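Local coordinates for hypothetical protein PH1570 (PDB 2HQ4), which is of unknown function but belongs to the Ph1570 family and combines a many-stranded antiparallel beta-sheet with several helices, at residues A[11-16]-A[52-57]; A[119-124]-A[128-133]. All blocks are in the same frame, centred on the assembly; numbering follows the deposited sequence.

Contact 1 (A[11-16]-A[52-57]); sequences QCEEKL and LPEYGR
Glu-13 and Tyr-55 approach from opposite directions, the carboxylate reaching the phenol at its ring edge, and join a beta-hairpin to the last turn of a helix. The hairpin is formed by strands 10-13 and 16-19 at one border of the antiparallel sheet; the helix is 40-55, and Gly-56, with positive phi, leaves it directly afterwards. The phenol OH of Tyr-55 donates to OE2 of Glu-13 over a very short 2.5 Å. Glu-13 OE2 lies at the ring edge and in the ring plane, 3.4 Å from Tyr-55 CE2. Of the two carboxylate oxygens it alone comes to that edge, and the planes of carboxylate and ring are steeply turned, 75° apart.

The general lesson is that a carboxylate with two oxygens can bind in two directions at once. Here the second oxygen, Glu-13 OE1, receives the backbone N-H of Glu-14 at 2.7 Å through its anti lone pair, which ties the acid back to the following backbone and fixes its rotation. The side chain gets there with chi1 at -113°, away from any staggered position, and a bend at chi2.

Nearby, Glu-54 brings OE1 to 4.0 Å from Glu-13 OE2, an approach of like charges that the salt bridge from Glu-54 OE2 to Lys-27 probably eases. Pro-62 of helix 61-70 touches both Glu-13 and Tyr-55, and the same helix is fastened to the outer strand by the disulfide between Cys-12 and Cys-65.

On the hairpin itself, Cys-12 N bonds to Leu-16 O at 2.9 Å, and the amide of Gln-11 reaches over the turn. Its NE2 donates to Glu-13 O at 2.9 Å, with that oxygen only 8° out of the amide plane.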
loop_
_atom_site.group_PDB
_atom_site.type_symbol
_atom_site.label_atom_id
_atom_site.label_comp_id
_atom_site.label_asym_id
_atom_site.label_seq_id
_atom_site.Cartn_x
_atom_site.Cartn_y
_atom_site.Cartn_z
ATOM N N GLN A 11 -0.513 -17.049 8.184
ATOM C CA GLN A 11 0.382 -16.530 9.204
ATOM C C GLN A 11 1.819 -16.593 8.672
ATOM O O GLN A 11 2.305 -17.681 8.304
ATOM C CB GLN A 11 0.213 -17.325 10.507
ATOM C CG GLN A 11 0.800 -16.631 11.749
ATOM C CD GLN A 11 -0.126 -15.551 12.298
ATOM O OE1 GLN A 11 -1.362 -15.654 12.197
ATOM N NE2 GLN A 11 0.460 -14.504 12.878
ATOM N N CYS A 12 2.498 -15.442 8.611
ATOM C CA CYS A 12 3.884 -15.340 8.072
ATOM C C CYS A 12 4.961 -14.876 9.073
ATOM O O CYS A 12 6.122 -14.876 8.763
ATOM C CB CYS A 12 3.907 -14.454 6.835
ATOM S SG CYS A 12 3.268 -15.395 5.334
ATOM N N GLU A 13 4.531 -14.454 10.240
ATOM C CA GLU A 13 5.405 -14.244 11.399
ATOM C C GLU A 13 4.520 -14.338 12.617
ATOM O O GLU A 13 3.316 -14.574 12.472
ATOM C CB GLU A 13 6.137 -12.888 11.313
ATOM C CG GLU A 13 7.662 -13.022 11.117
ATOM C CD GLU A 13 8.402 -13.385 12.420
ATOM O OE1 GLU A 13 7.723 -13.590 13.464
ATOM O OE2 GLU A 13 9.636 -13.505 12.393
ATOM N N GLU A 14 5.098 -14.127 13.813
ATOM C CA GLU A 14 4.371 -14.243 15.057
ATOM C C GLU A 14 3.089 -13.425 15.034
ATOM O O GLU A 14 2.017 -13.900 15.430
ATOM C CB GLU A 14 5.256 -13.772 16.249
ATOM C CG GLU A 14 4.595 -14.092 17.598
ATOM C CD GLU A 14 5.250 -13.400 18.797
ATOM O OE1 GLU A 14 6.352 -12.813 18.655
ATOM O OE2 GLU A 14 4.618 -13.419 19.891
ATOM N N LYS A 15 3.195 -12.186 14.554
ATOM C CA LYS A 15 2.044 -11.292 14.599
ATOM C C LYS A 15 1.744 -10.697 13.210
ATOM O O LYS A 15 1.147 -9.627 13.124
ATOM C CB LYS A 15 2.347 -10.175 15.598
ATOM C CG LYS A 15 2.383 -10.718 17.069
ATOM C CD LYS A 15 2.581 -9.573 18.053
ATOM C CE LYS A 15 2.466 -10.129 19.503
ATOM N NZ LYS A 15 2.631 -8.968 20.453
ATOM N N LEU A 16 2.214 -11.370 12.154
ATOM C CA LEU A 16 1.918 -10.985 10.768
ATOM C C LEU A 16 1.002 -11.999 10.088
ATOM O O LEU A 16 1.325 -13.199 10.047
ATOM C CB LEU A 16 3.209 -10.841 9.978
ATOM C CG LEU A 16 3.103 -10.596 8.464
ATOM C CD1 LEU A 16 2.487 -9.185 8.165
ATOM C CD2 LEU A 16 4.476 -10.739 7.847
ATOM N N LEU A 52 13.397 -6.759 7.949
ATOM C CA LEU A 52 14.819 -6.602 7.652
ATOM C C LEU A 52 15.675 -6.423 8.907
ATOM O O LEU A 52 16.713 -7.092 9.025
ATOM C CB LEU A 52 15.048 -5.454 6.662
ATOM C CG LEU A 52 16.443 -5.073 6.216
ATOM C CD1 LEU A 52 17.160 -6.310 5.665
ATOM C CD2 LEU A 52 16.306 -4.009 5.136
ATOM N N PRO A 53 15.264 -5.535 9.836
ATOM C CA PRO A 53 16.053 -5.388 11.063
ATOM C C PRO A 53 16.226 -6.667 11.894
ATOM O O PRO A 53 17.281 -6.843 12.484
ATOM C CB PRO A 53 15.260 -4.339 11.865
ATOM C CG PRO A 53 14.549 -3.502 10.808
ATOM C CD PRO A 53 14.127 -4.586 9.821
ATOM N N GLU A 54 15.217 -7.535 11.975
ATOM C CA GLU A 54 15.354 -8.802 12.703
ATOM C C GLU A 54 16.092 -9.875 11.904
ATOM O O GLU A 54 16.773 -10.700 12.501
ATOM C CB GLU A 54 14.008 -9.415 13.084
ATOM C CG GLU A 54 13.205 -8.704 14.092
ATOM C CD GLU A 54 11.731 -9.142 14.040
ATOM O OE1 GLU A 54 11.443 -10.370 14.192
ATOM O OE2 GLU A 54 10.870 -8.265 13.854
ATOM N N TYR A 55 15.955 -9.894 10.580
ATOM C CA TYR A 55 16.503 -11.001 9.761
ATOM C C TYR A 55 17.831 -10.762 9.030
ATOM O O TYR A 55 18.499 -11.728 8.599
ATOM C CB TYR A 55 15.468 -11.437 8.718
ATOM C CG TYR A 55 14.361 -12.311 9.289
ATOM C CD1 TYR A 55 14.444 -13.709 9.248
ATOM C CD2 TYR A 55 13.258 -11.736 9.888
ATOM C CE1 TYR A 55 13.436 -14.502 9.816
ATOM C CE2 TYR A 55 12.236 -12.495 10.400
ATOM C CZ TYR A 55 12.326 -13.875 10.368
ATOM O OH TYR A 55 11.300 -14.598 10.902
ATOM N N GLY A 56 18.211 -9.511 8.824
ATOM C CA GLY A 56 19.250 -9.208 7.827
ATOM C C GLY A 56 18.718 -9.408 6.405
ATOM O O GLY A 56 17.571 -9.859 6.212
ATOM N N ARG A 57 19.537 -9.104 5.397
ATOM C CA ARG A 57 18.965 -8.993 4.046
ATOM C C ARG A 57 19.029 -10.221 3.124
ATOM O O ARG A 57 18.434 -10.223 2.005
ATOM C CB ARG A 57 19.275 -7.648 3.373
ATOM C CG ARG A 57 20.607 -7.416 2.767
ATOM C CD ARG A 57 20.427 -6.223 1.830
ATOM N NE ARG A 57 19.840 -5.051 2.507
ATOM C CZ ARG A 57 18.848 -4.302 2.010
ATOM N NH1 ARG A 57 18.298 -4.606 0.842
ATOM N NH2 ARG A 57 18.396 -3.247 2.683
#

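Contact 2 (A[119-124]-A[128-133]); sequences KIYKTK and LAVGNY
With chi1 at -55°, the ring of Tyr-121 stands opposite its own carbonyl carbon and leans along the neighbouring strand toward Val-130, whose CG2 also lies anti to the carbonyl carbon (CG1 being anti to N, chi1 -175°). The two side chains meet at a slant, with Tyr-121 CE2 3.6 Å from Val-130 CG2. Leu-128 adds its CD2 at 4.1 Å from Tyr-121 CD2, and its backbone O lies at the ring edge, in plane. Helix 150-155 touches this same face, placing Leu-155 against both Leu-128 and Val-130.

Side chains alternate between the two faces along these strands. Ile-120 and Ala-129, a non-hydrogen-bonded pair, occupy the other face, where CD1 of Ile-120 reaches to 3.6 Å from CB of Ala-129.

The backbones are held by two hydrogen-bonded pairs, Lys-119 with Val-130 and Tyr-121 with Leu-128, each closed by two N-H...O bonds. The shortest runs from Val-130 N to Lys-119 O, 2.7 Å. At the connection, Thr-123 OG1 bonds to Glu-125 N and Gly-126 O, while its CG2 meets Leu-128 CB. The short segments 119-123 and 128-130 run 154° apart in direction, and the brief connection makes this an antiparallel beta-hairpin.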
loop_
_atom_site.group_PDB
_atom_site.type_symbol
_atom_site.label_atom_id
_atom_site.label_comp_id
_atom_site.label_asym_id
_atom_site.label_seq_id
_atom_site.Cartn_x
_atom_site.Cartn_y
_atom_site.Cartn_z
ATOM N N LYS A 119 -4.009 15.310 0.352
ATOM C CA LYS A 119 -2.978 16.128 -0.250
ATOM C C LYS A 119 -2.671 15.616 -1.681
ATOM O O LYS A 119 -2.485 14.398 -1.895
ATOM C CB LYS A 119 -1.758 16.133 0.647
ATOM C CG LYS A 119 -0.777 17.205 0.303
ATOM C CD LYS A 119 0.064 17.548 1.500
ATOM C CE LYS A 119 1.393 18.168 1.055
ATOM N NZ LYS A 119 1.134 19.504 0.462
ATOM N N ILE A 120 -2.648 16.534 -2.655
ATOM C CA ILE A 120 -2.494 16.145 -4.044
ATOM C C ILE A 120 -1.116 16.505 -4.551
ATOM O O ILE A 120 -0.623 17.623 -4.284
ATOM C CB ILE A 120 -3.593 16.789 -4.972
ATOM C CG1 ILE A 120 -5.011 16.636 -4.382
ATOM C CG2 ILE A 120 -3.498 16.227 -6.395
ATOM C CD1 ILE A 120 -5.489 15.166 -4.121
ATOM N N TYR A 121 -0.485 15.570 -5.265
ATOM C CA TYR A 121 0.823 15.801 -5.844
ATOM C C TYR A 121 0.800 15.509 -7.340
ATOM O O TYR A 121 0.090 14.594 -7.786
ATOM C CB TYR A 121 1.906 14.943 -5.186
ATOM C CG TYR A 121 2.032 15.045 -3.674
ATOM C CD1 TYR A 121 3.041 15.828 -3.079
ATOM C CD2 TYR A 121 1.171 14.319 -2.839
ATOM C CE1 TYR A 121 3.176 15.885 -1.676
ATOM C CE2 TYR A 121 1.272 14.381 -1.453
ATOM C CZ TYR A 121 2.271 15.166 -0.877
ATOM O OH TYR A 121 2.364 15.170 0.487
ATOM N N LYS A 122 1.562 16.266 -8.117
ATOM C CA LYS A 122 1.716 15.928 -9.532
ATOM C C LYS A 122 2.989 15.103 -9.726
ATOM O O LYS A 122 4.065 15.455 -9.239
ATOM C CB LYS A 122 1.712 17.173 -10.425
ATOM C CG LYS A 122 1.432 16.863 -11.919
ATOM C CD LYS A 122 1.457 18.112 -12.817
ATOM C CE LYS A 122 0.143 18.897 -12.777
ATOM N NZ LYS A 122 0.027 19.909 -13.875
ATOM N N THR A 123 2.854 13.979 -10.412
ATOM C CA THR A 123 3.993 13.146 -10.721
ATOM C C THR A 123 4.124 13.004 -12.241
ATOM O O THR A 123 3.249 13.455 -13.002
ATOM C CB THR A 123 3.881 11.757 -10.072
ATOM O OG1 THR A 123 3.024 10.945 -10.863
ATOM C CG2 THR A 123 3.331 11.832 -8.631
ATOM N N LYS A 124 5.192 12.338 -12.679
ATOM C CA LYS A 124 5.389 12.119 -14.104
ATOM C C LYS A 124 4.324 11.216 -14.689
ATOM O O LYS A 124 4.251 11.075 -15.882
ATOM C CB LYS A 124 6.796 11.570 -14.379
ATOM C CG LYS A 124 7.853 12.694 -14.385
ATOM C CD LYS A 124 9.287 12.210 -14.676
ATOM C CE LYS A 124 10.292 13.383 -14.634
ATOM N NZ LYS A 124 11.720 12.900 -14.597
ATOM N N LEU A 128 -1.255 11.972 -7.619
ATOM C CA LEU A 128 -1.139 11.137 -6.426
ATOM C C LEU A 128 -1.853 11.852 -5.313
ATOM O O LEU A 128 -1.575 13.037 -5.053
ATOM C CB LEU A 128 0.366 11.009 -6.066
ATOM C CG LEU A 128 0.703 10.390 -4.696
ATOM C CD1 LEU A 128 0.447 8.897 -4.727
ATOM C CD2 LEU A 128 2.155 10.632 -4.346
ATOM N N ALA A 129 -2.777 11.162 -4.663
ATOM C CA ALA A 129 -3.548 11.748 -3.580
ATOM C C ALA A 129 -3.188 11.016 -2.321
ATOM O O ALA A 129 -3.370 9.793 -2.253
ATOM C CB ALA A 129 -5.041 11.619 -3.860
ATOM N N VAL A 130 -2.661 11.742 -1.340
ATOM C CA VAL A 130 -2.276 11.152 -0.054
ATOM C C VAL A 130 -3.244 11.651 1.039
ATOM O O VAL A 130 -3.243 12.858 1.383
ATOM C CB VAL A 130 -0.759 11.428 0.298
ATOM C CG1 VAL A 130 -0.334 10.715 1.567
ATOM C CG2 VAL A 130 0.152 11.054 -0.838
ATOM N N GLY A 131 -4.047 10.719 1.569
ATOM C CA GLY A 131 -4.957 10.973 2.677
ATOM C C GLY A 131 -4.386 10.456 3.995
ATOM O O GLY A 131 -3.340 9.795 4.020
ATOM N N ASN A 132 -5.091 10.701 5.096
ATOM C CA ASN A 132 -4.625 10.174 6.398
ATOM C C ASN A 132 -4.847 8.667 6.562
ATOM O O ASN A 132 -4.228 8.057 7.419
ATOM C CB ASN A 132 -5.262 10.923 7.595
ATOM C CG ASN A 132 -6.711 10.564 7.787
ATOM O OD1 ASN A 132 -7.593 11.149 7.175
ATOM N ND2 ASN A 132 -6.963 9.567 8.603
ATOM N N TYR A 133 -5.766 8.094 5.788
ATOM C CA TYR A 133 -6.007 6.635 5.803
ATOM C C TYR A 133 -5.990 5.979 4.426
ATOM O O TYR A 133 -6.359 4.823 4.305
ATOM C CB TYR A 133 -7.340 6.289 6.489
ATOM C CG TYR A 133 -8.549 6.807 5.744
ATOM C CD1 TYR A 133 -9.339 5.944 4.977
ATOM C CD2 TYR A 133 -8.924 8.174 5.826
ATOM C CE1 TYR A 133 -10.465 6.406 4.296
ATOM C CE2 TYR A 133 -10.047 8.663 5.116
ATOM C CZ TYR A 133 -10.810 7.779 4.370
ATOM O OH TYR A 133 -11.920 8.218 3.675
#

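In the fold
Contacts 1 and 2 belong to one sheet but lie near its two borders. Strand 10-13 of contact 1 is an outermost strand, whereas the hairpin of contact 2 lies near the far border, followed only by strand 87-88. Their centres are 29 Å apart on opposite sides of the centre of the chain, and their nearest atoms are about 17 Å apart, so neither touches the other. Contact 1 is a small polar surface link between sheet and helix; contact 2 is a strand pairing inside the sheet. In sequence, 11-16/52-57 is complete before 119-124/128-133 begins.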